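Local coordinates for 2-hydroxyisobutanoyl-CoA mutase large subunit (Aquincola tertiaricarbonis, PDB 4R3U), which forms the substrate-binding large subunit of a cobalamin-dependent mutase that interconverts 2-hydroxyisobutyryl-CoA and (S)-3-hydroxybutyryl-CoA, at residues A[154-159]-A[507-512]. Residues are numbered along the deposited sequence; the frame is centred on the assembly and turned at random.
Sequences AIDTLA and SRTRRV
Asp156 and Thr509 meet through one hydrogen bond, Thr509 OG1 giving its proton to Asp156 OD2 at 2.9 Å, on the lone pair anti to the other carboxylate oxygen. The two side chains cross at about a right angle. Thr509 OG1 stands anti to its own carbonyl carbon (chi1 -63°), beside the backbone N, and also lies 3.3 Å from Asp156 CB. Ser139 OG and Gln505 NE2 bond to the same OD2, so three groups grip this oxygen of the buried Asp156 and should help to stabilise its negative charge. Next along the chain, Thr157 and Val512 reach toward each other tip to tip, methyl CG2 of Thr157 resting 3.7 Å from Val512 CG1. Thr157 OG1 lies between its backbone N and carbonyl carbon (chi1 65°) and caps the first turn of helix 158-164, which leaves CG2 to make that methyl contact. Val512 CG2, the other branch, packs 3.8 Å from Ala159 CB. The same methyl of Ala159 touches Arg508 CD and lies at the edge of the Arg511 guanidinium, near its plane, 4.1 Å from NH2. The chain of Arg508 bends at chi2 and chi3; its NE and NH2 form salt bridges with Asp160 and Glu108, while an in-plane water, its oxygen 3.2 Å from Arg508 NH1, donates to Ala154 O; Arg511 pairs with Glu515. The contact, about 28 Å from the chain centre in the TIM-barrel domain, sets helix 501-515 against the start of helix 158-164 and its lead-in loop, which falls between strands 125-128 and 175-178 in sequence, with helix 183-196 packed against Ile155 and Leu158.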
loop_
_atom_site.group_PDB
_atom_site.type_symbol
_atom_site.label_atom_id
_atom_site.label_comp_id
_atom_site.label_asym_id
_atom_site.label_seq_id
_atom_site.Cartn_x
_atom_site.Cartn_y
_atom_site.Cartn_z
ATOM N N ALA A 154 3.898 -22.187 24.420
ATOM C CA ALA A 154 4.749 -22.929 25.330
ATOM C C ALA A 154 4.908 -24.348 24.795
ATOM O O ALA A 154 3.899 -25.018 24.520
ATOM C CB ALA A 154 4.125 -22.964 26.711
ATOM N N ILE A 155 6.171 -24.788 24.589
ATOM C CA ILE A 155 6.468 -26.155 24.200
ATOM C C ILE A 155 7.511 -26.699 25.191
ATOM O O ILE A 155 8.627 -26.175 25.273
ATOM C CB ILE A 155 6.822 -26.412 22.693
ATOM C CG1 ILE A 155 5.807 -25.755 21.710
ATOM C CG2 ILE A 155 6.987 -27.945 22.404
ATOM C CD1 ILE A 155 4.431 -26.446 21.544
ATOM N N ASP A 156 7.126 -27.726 25.979
ATOM C CA ASP A 156 8.035 -28.352 26.957
ATOM C C ASP A 156 8.278 -29.774 26.567
ATOM O O ASP A 156 9.376 -30.267 26.755
ATOM C CB ASP A 156 7.480 -28.307 28.404
ATOM C CG ASP A 156 7.283 -26.924 28.990
ATOM O OD1 ASP A 156 7.918 -25.985 28.511
ATOM O OD2 ASP A 156 6.483 -26.785 29.918
ATOM N N THR A 157 7.239 -30.419 26.006
ATOM C CA THR A 157 7.150 -31.848 25.643
ATOM C C THR A 157 6.582 -32.071 24.208
ATOM O O THR A 157 5.979 -31.174 23.614
ATOM C CB THR A 157 6.236 -32.555 26.670
ATOM O OG1 THR A 157 4.906 -32.035 26.555
ATOM C CG2 THR A 157 6.709 -32.389 28.103
ATOM N N LEU A 158 6.774 -33.280 23.678
ATOM C CA LEU A 158 6.253 -33.707 22.380
ATOM C C LEU A 158 4.708 -33.695 22.449
ATOM O O LEU A 158 4.051 -33.355 21.456
ATOM C CB LEU A 158 6.793 -35.101 22.051
ATOM C CG LEU A 158 6.143 -35.924 20.933
ATOM C CD1 LEU A 158 6.248 -35.220 19.577
ATOM C CD2 LEU A 158 6.792 -37.296 20.864
ATOM N N ALA A 159 4.148 -34.006 23.646
ATOM C CA ALA A 159 2.722 -33.968 23.952
ATOM C C ALA A 159 2.117 -32.599 23.602
ATOM O O ALA A 159 1.023 -32.553 23.041
ATOM C CB ALA A 159 2.505 -34.268 25.420
ATOM N N SER A 507 0.570 -28.685 34.363
ATOM C CA SER A 507 -0.250 -29.885 34.538
ATOM C C SER A 507 0.180 -30.980 33.576
ATOM O O SER A 507 0.399 -32.110 34.019
ATOM C CB SER A 507 -1.721 -29.556 34.316
ATOM O OG SER A 507 -2.206 -28.702 35.335
ATOM N N ARG A 508 0.318 -30.633 32.264
ATOM C CA ARG A 508 0.738 -31.545 31.201
ATOM C C ARG A 508 2.198 -31.952 31.324
ATOM O O ARG A 508 2.495 -33.139 31.178
ATOM C CB ARG A 508 0.461 -30.947 29.819
ATOM C CG ARG A 508 0.852 -31.858 28.648
ATOM C CD ARG A 508 -0.072 -31.703 27.475
ATOM N NE ARG A 508 0.027 -30.357 26.925
ATOM C CZ ARG A 508 -0.937 -29.747 26.259
ATOM N NH1 ARG A 508 -0.771 -28.501 25.831
ATOM N NH2 ARG A 508 -2.088 -30.362 26.041
ATOM N N THR A 509 3.102 -30.983 31.581
ATOM C CA THR A 509 4.542 -31.230 31.742
ATOM C C THR A 509 4.785 -32.204 32.897
ATOM O O THR A 509 5.541 -33.167 32.718
ATOM C CB THR A 509 5.345 -29.903 31.801
ATOM O OG1 THR A 509 5.173 -29.236 30.556
ATOM C CG2 THR A 509 6.838 -30.120 31.992
ATOM N N ARG A 510 4.088 -31.985 34.055
ATOM C CA ARG A 510 4.174 -32.818 35.269
ATOM C C ARG A 510 3.714 -34.257 34.996
ATOM O O ARG A 510 4.320 -35.209 35.519
ATOM C CB ARG A 510 3.337 -32.224 36.427
ATOM C CG ARG A 510 3.943 -30.997 37.110
ATOM C CD ARG A 510 3.178 -30.624 38.373
ATOM N NE ARG A 510 3.624 -29.341 38.922
ATOM C CZ ARG A 510 2.981 -28.652 39.868
ATOM N NH1 ARG A 510 1.831 -29.101 40.363
ATOM N NH2 ARG A 510 3.471 -27.497 40.305
ATOM N N ARG A 511 2.634 -34.395 34.191
ATOM C CA ARG A 511 2.002 -35.639 33.786
ATOM C C ARG A 511 2.960 -36.440 32.905
ATOM O O ARG A 511 3.182 -37.626 33.171
ATOM C CB ARG A 511 0.689 -35.339 33.034
ATOM C CG ARG A 511 -0.228 -36.541 32.820
ATOM C CD ARG A 511 -1.169 -36.378 31.634
ATOM N NE ARG A 511 -0.523 -35.895 30.404
ATOM C CZ ARG A 511 -0.488 -36.562 29.255
ATOM N NH1 ARG A 511 -1.056 -37.758 29.155
ATOM N NH2 ARG A 511 0.115 -36.039 28.197
ATOM N N VAL A 512 3.554 -35.791 31.885
ATOM C CA VAL A 512 4.518 -36.392 30.944
ATOM C C VAL A 512 5.695 -37.002 31.721
ATOM O O VAL A 512 6.046 -38.168 31.481
ATOM C CB VAL A 512 4.959 -35.389 29.831
ATOM C CG1 VAL A 512 6.149 -35.912 29.018
ATOM C CG2 VAL A 512 3.782 -35.028 28.913
HETATM O O HOH W 1 1.501 -26.417 25.176
#